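Local coordinates for protein putative sporulation-specific glycosylase YdhD (Bacillus subtilis subsp. subtilis str. 168, PDB 3CZ8) that is a putative sporulation-specific glycosylase whose glycosyl hydrolase 18 domain, the part described here, probably binds chitin-like glycans and cleaves their glycosidic bonds, at residues Tyr29-Ile43 against Thr62-Leu76. The protein carries 1 engineered substitution. Numbering follows the deposited sequence.
Sequences YAPYSSSISIFEYHI and TWQRRVTPLATITNL. With GOL (glycerol), chain C.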
# COMPACT_ATOMS: atom_id res chain seq x y z
N TYR A 29 -17.45 -15.12 21.85
CA TYR A 29 -17.58 -14.92 23.29
C TYR A 29 -16.28 -14.39 23.92
O TYR A 29 -16.32 -13.60 24.87
CB TYR A 29 -18.04 -16.21 23.99
CG TYR A 29 -16.94 -17.24 24.24
CD1 TYR A 29 -16.40 -17.41 25.52
CD2 TYR A 29 -16.44 -18.03 23.20
CE1 TYR A 29 -15.39 -18.33 25.76
CE2 TYR A 29 -15.43 -18.96 23.44
CZ TYR A 29 -14.91 -19.11 24.72
OH TYR A 29 -13.91 -20.03 24.95
N ALA A 30 -15.15 -14.84 23.37
CA ALA A 30 -13.82 -14.59 23.94
C ALA A 30 -13.36 -13.15 23.70
O ALA A 30 -13.74 -12.55 22.70
CB ALA A 30 -12.81 -15.59 23.35
N PRO A 31 -12.55 -12.59 24.64
CA PRO A 31 -11.96 -11.26 24.45
C PRO A 31 -11.07 -11.21 23.20
O PRO A 31 -10.32 -12.15 22.94
CB PRO A 31 -11.11 -11.06 25.71
CG PRO A 31 -10.92 -12.43 26.28
CD PRO A 31 -12.17 -13.16 25.95
N TYR A 32 -11.19 -10.12 22.43
CA TYR A 32 -10.55 -10.03 21.12
C TYR A 32 -9.02 -10.00 21.20
O TYR A 32 -8.44 -9.42 22.12
CB TYR A 32 -11.10 -8.86 20.29
CG TYR A 32 -12.53 -9.03 19.83
CD1 TYR A 32 -13.28 -7.93 19.41
CD2 TYR A 32 -13.15 -10.29 19.83
CE1 TYR A 32 -14.60 -8.08 18.99
CE2 TYR A 32 -14.47 -10.44 19.42
CZ TYR A 32 -15.19 -9.34 19.00
OH TYR A 32 -16.50 -9.49 18.59
N SER A 33 -8.39 -10.63 20.21
CA SER A 33 -6.95 -10.87 20.22
C SER A 33 -6.19 -9.98 19.23
O SER A 33 -4.96 -10.02 19.15
CB SER A 33 -6.71 -12.35 19.92
OG SER A 33 -5.34 -12.64 19.74
N SER A 34 -6.93 -9.17 18.47
CA SER A 34 -6.32 -8.30 17.46
C SER A 34 -7.04 -6.97 17.37
O SER A 34 -8.13 -6.80 17.93
CB SER A 34 -6.30 -8.99 16.10
OG SER A 34 -5.51 -8.26 15.17
N SER A 35 -6.43 -6.02 16.68
CA SER A 35 -7.04 -4.72 16.46
C SER A 35 -6.63 -4.13 15.13
O SER A 35 -5.65 -4.56 14.52
CB SER A 35 -6.73 -3.75 17.62
OG SER A 35 -5.34 -3.61 17.82
N ILE A 36 -7.42 -3.16 14.66
CA ILE A 36 -7.10 -2.39 13.47
C ILE A 36 -7.25 -0.92 13.87
O ILE A 36 -8.31 -0.52 14.34
CB ILE A 36 -8.04 -2.75 12.28
CG1 ILE A 36 -7.60 -4.06 11.63
CG2 ILE A 36 -8.08 -1.64 11.23
CD1 ILE A 36 -8.65 -4.68 10.73
N SER A 37 -6.17 -0.15 13.71
CA SER A 37 -6.23 1.28 13.98
C SER A 37 -6.38 2.02 12.66
O SER A 37 -5.43 2.10 11.87
CB SER A 37 -5.00 1.75 14.76
OG SER A 37 -4.69 0.85 15.81
N ILE A 38 -7.54 2.59 12.44
CA ILE A 38 -7.85 3.29 11.23
C ILE A 38 -7.33 4.71 11.20
O ILE A 38 -7.65 5.47 12.04
CB ILE A 38 -9.35 3.27 10.95
CG1 ILE A 38 -9.85 1.86 10.85
CG2 ILE A 38 -9.65 3.98 9.70
CD1 ILE A 38 -11.23 1.74 11.08
N PHE A 39 -6.57 5.05 10.18
CA PHE A 39 -5.99 6.37 10.06
C PHE A 39 -6.95 7.33 9.40
O PHE A 39 -7.74 6.92 8.65
CB PHE A 39 -4.65 6.31 9.33
CG PHE A 39 -3.51 5.97 10.21
CD1 PHE A 39 -2.62 6.92 10.61
CD2 PHE A 39 -3.35 4.71 10.69
CE1 PHE A 39 -1.61 6.60 11.44
CE2 PHE A 39 -2.34 4.42 11.52
CZ PHE A 39 -1.48 5.36 11.88
N GLU A 40 -6.84 8.62 9.63
CA GLU A 40 -6.70 9.24 10.92
C GLU A 40 -7.83 10.23 11.16
O GLU A 40 -8.50 10.63 10.24
CB GLU A 40 -5.41 10.01 10.92
CG GLU A 40 -5.20 10.77 9.67
CD GLU A 40 -5.56 12.20 9.80
OE1 GLU A 40 -5.92 12.80 8.81
OE2 GLU A 40 -5.47 12.73 10.91
N TYR A 41 -8.04 10.61 12.41
CA TYR A 41 -8.66 11.87 12.77
C TYR A 41 -7.64 12.83 13.30
O TYR A 41 -6.79 12.45 14.03
CB TYR A 41 -9.72 11.66 13.84
CG TYR A 41 -10.95 10.93 13.41
CD1 TYR A 41 -10.98 9.57 13.36
CD2 TYR A 41 -12.10 11.62 13.07
CE1 TYR A 41 -12.07 8.92 12.99
CE2 TYR A 41 -13.19 10.98 12.71
CZ TYR A 41 -13.19 9.63 12.67
OH TYR A 41 -14.28 8.94 12.29
N HIS A 42 -7.73 14.09 12.93
CA HIS A 42 -6.78 15.04 13.42
C HIS A 42 -7.38 16.14 14.28
O HIS A 42 -8.56 16.39 14.24
CB HIS A 42 -5.92 15.61 12.28
CG HIS A 42 -6.71 16.01 11.08
ND1 HIS A 42 -7.10 15.12 10.12
CD2 HIS A 42 -7.19 17.21 10.70
CE1 HIS A 42 -7.80 15.75 9.21
NE2 HIS A 42 -7.88 17.02 9.54
N ILE A 43 -6.53 16.79 15.05
CA ILE A 43 -6.98 17.70 16.10
C ILE A 43 -6.77 19.18 15.75
O ILE A 43 -5.90 19.53 14.95
CB ILE A 43 -6.32 17.36 17.47
CG1 ILE A 43 -4.82 17.66 17.47
CG2 ILE A 43 -6.57 15.90 17.83
CD1 ILE A 43 -4.16 17.62 18.84
N THR A 62 -14.95 -4.63 10.60
CA THR A 62 -13.93 -5.03 11.59
C THR A 62 -14.56 -5.80 12.76
O THR A 62 -14.07 -6.87 13.13
CB THR A 62 -13.10 -3.82 12.11
OG1 THR A 62 -12.66 -3.02 11.00
CG2 THR A 62 -11.88 -4.29 12.89
N TRP A 63 -15.64 -5.25 13.31
CA TRP A 63 -16.38 -5.90 14.40
C TRP A 63 -16.85 -7.31 14.04
O TRP A 63 -16.67 -8.24 14.82
CB TRP A 63 -17.60 -5.07 14.81
CG TRP A 63 -17.34 -3.90 15.73
CD1 TRP A 63 -17.69 -2.60 15.51
CD2 TRP A 63 -16.71 -3.94 17.02
NE1 TRP A 63 -17.31 -1.82 16.57
CE2 TRP A 63 -16.71 -2.61 17.52
CE3 TRP A 63 -16.14 -4.95 17.80
CZ2 TRP A 63 -16.16 -2.28 18.75
CZ3 TRP A 63 -15.60 -4.61 19.04
CH2 TRP A 63 -15.61 -3.29 19.50
N GLN A 64 -17.43 -7.45 12.84
CA GLN A 64 -17.92 -8.73 12.33
C GLN A 64 -16.83 -9.78 12.15
O GLN A 64 -17.11 -10.98 12.16
CB GLN A 64 -18.67 -8.52 11.01
CG GLN A 64 -20.07 -7.94 11.18
CD GLN A 64 -20.59 -7.23 9.93
OE1 GLN A 64 -19.93 -7.22 8.89
NE2 GLN A 64 -21.77 -6.64 10.04
N ARG A 65 -15.58 -9.33 11.99
CA ARG A 65 -14.43 -10.21 11.85
C ARG A 65 -13.79 -10.61 13.19
O ARG A 65 -12.79 -11.33 13.22
CB ARG A 65 -13.40 -9.57 10.91
CG ARG A 65 -13.80 -9.62 9.43
CD ARG A 65 -13.08 -8.57 8.58
NE ARG A 65 -11.62 -8.73 8.57
CZ ARG A 65 -10.76 -7.88 9.12
NH1 ARG A 65 -11.20 -6.79 9.75
NH2 ARG A 65 -9.46 -8.12 9.06
N ARG A 66 -14.40 -10.14 14.28
CA ARG A 66 -13.95 -10.39 15.67
C ARG A 66 -12.57 -9.79 15.97
O ARG A 66 -11.70 -10.42 16.58
CB ARG A 66 -14.04 -11.88 16.05
CG ARG A 66 -15.47 -12.43 16.08
CD ARG A 66 -15.53 -13.82 16.71
NE ARG A 66 -15.17 -13.79 18.13
CZ ARG A 66 -15.12 -14.86 18.93
NH1 ARG A 66 -14.78 -14.72 20.20
NH2 ARG A 66 -15.40 -16.07 18.46
N VAL A 67 -12.40 -8.55 15.52
CA VAL A 67 -11.18 -7.78 15.69
C VAL A 67 -11.65 -6.40 16.16
O VAL A 67 -12.72 -5.95 15.75
CB VAL A 67 -10.40 -7.72 14.33
CG1 VAL A 67 -9.30 -6.68 14.34
CG2 VAL A 67 -9.78 -9.08 14.00
N THR A 68 -10.88 -5.74 17.03
CA THR A 68 -11.29 -4.43 17.57
C THR A 68 -10.93 -3.27 16.64
O THR A 68 -9.76 -3.06 16.34
CB THR A 68 -10.66 -4.15 18.96
OG1 THR A 68 -10.78 -5.30 19.80
CG2 THR A 68 -11.34 -2.96 19.64
N PRO A 69 -11.94 -2.50 16.18
CA PRO A 69 -11.61 -1.28 15.44
C PRO A 69 -11.22 -0.12 16.37
O PRO A 69 -11.98 0.25 17.28
CB PRO A 69 -12.90 -0.96 14.68
CG PRO A 69 -13.98 -1.57 15.49
CD PRO A 69 -13.39 -2.72 16.26
N LEU A 70 -10.05 0.45 16.14
CA LEU A 70 -9.57 1.59 16.91
C LEU A 70 -9.50 2.83 16.04
O LEU A 70 -9.12 2.74 14.88
CB LEU A 70 -8.20 1.28 17.53
CG LEU A 70 -8.02 0.00 18.36
CD1 LEU A 70 -6.55 -0.21 18.73
CD2 LEU A 70 -8.87 0.01 19.61
N ALA A 71 -9.90 3.96 16.60
CA ALA A 71 -9.77 5.25 15.92
C ALA A 71 -8.38 5.83 16.16
O ALA A 71 -7.95 5.96 17.30
CB ALA A 71 -10.82 6.22 16.43
N THR A 72 -7.69 6.19 15.09
CA THR A 72 -6.39 6.83 15.24
C THR A 72 -6.57 8.34 15.33
O THR A 72 -7.19 8.96 14.46
CB THR A 72 -5.40 6.45 14.12
OG1 THR A 72 -5.35 5.03 14.02
CG2 THR A 72 -4.01 6.97 14.42
N ILE A 73 -6.02 8.92 16.39
CA ILE A 73 -6.09 10.34 16.64
C ILE A 73 -4.68 10.91 16.50
O ILE A 73 -3.75 10.46 17.18
CB ILE A 73 -6.67 10.65 18.06
CG1 ILE A 73 -7.84 9.72 18.42
CG2 ILE A 73 -7.05 12.12 18.20
CD1 ILE A 73 -9.09 9.86 17.53
N THR A 74 -4.51 11.87 15.59
CA THR A 74 -3.20 12.43 15.26
C THR A 74 -3.17 13.94 15.36
O THR A 74 -4.21 14.59 15.45
CB THR A 74 -2.75 12.06 13.82
OG1 THR A 74 -3.52 12.82 12.87
CG2 THR A 74 -2.89 10.57 13.52
N ASN A 75 -1.95 14.50 15.33
CA ASN A 75 -1.74 15.94 15.17
C ASN A 75 -1.25 16.30 13.76
O ASN A 75 -0.34 17.11 13.57
CB ASN A 75 -0.79 16.48 16.25
CG ASN A 75 0.54 15.75 16.30
OD1 ASN A 75 0.61 14.53 16.10
ND2 ASN A 75 1.61 16.48 16.59
N LEU A 76 -1.89 15.70 12.76
CA LEU A 76 -1.50 15.93 11.37
C LEU A 76 -2.09 17.22 10.82
O LEU A 76 -3.22 17.59 11.15
CB LEU A 76 -1.89 14.74 10.50
CG LEU A 76 -0.91 13.56 10.49
CD1 LEU A 76 -1.53 12.36 9.87
CD2 LEU A 76 0.37 13.90 9.76
C1 GOL C . -4.95 -5.02 20.92
O1 GOL C . -4.73 -5.72 19.72
C2 GOL C . -5.54 -5.98 21.95
O2 GOL C . -4.67 -7.09 22.07
C3 GOL C . -6.92 -6.47 21.51
O3 GOL C . -7.85 -5.42 21.49
O HOH W 1 -3.89 18.18 13.87
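Glu40 and Thr74 meet at the buried end of this contact, where Thr74 OG1 donates to Glu40 OE2 over 2.8 Å, coming in on the anti side of OE2 and well out of the carboxylate plane (33°). The other oxygen, OE1, is met on its syn side by His42 ND1 and also takes Tyr6 N of the second subunit, so both carboxylate oxygens are engaged and the group's rotation is restrained. Close by, Thr72 CG2 sits over one face of the Phe39 ring, 3.9 Å from its centroid. Thr72 OG1, turned anti to its own carbonyl carbon (chi1 -52°), adds a weak bond to Ile38 O, which already accepts Thr72 N. Strands 35-42 and 68-74 run parallel here, with helix 56-64 making the crossover of a beta-alpha-beta unit in the TIM barrel of family 18. A beta bulge between Ile38 and Tyr41 shifts the pairing by one residue before a straight bond from Tyr41 N to Thr72 O (2.8 Å, 178°) resumes it. Farther along, Asn75 bonds to the backbone of Glu120, the predicted proton donor. The opposite end is looser and partly open to solvent. There the Tyr32 ring lays one face on the Arg66-Val67 peptide and turns an edge to Trp63, CE1 lying 3.6 Å from CZ3. A serine here would probably leave that peptide and the indole edge without their cover. Beyond it, poorly ordered Arg66 offers NH1 to Ala30 O in only a weak bond of 3.5 Å.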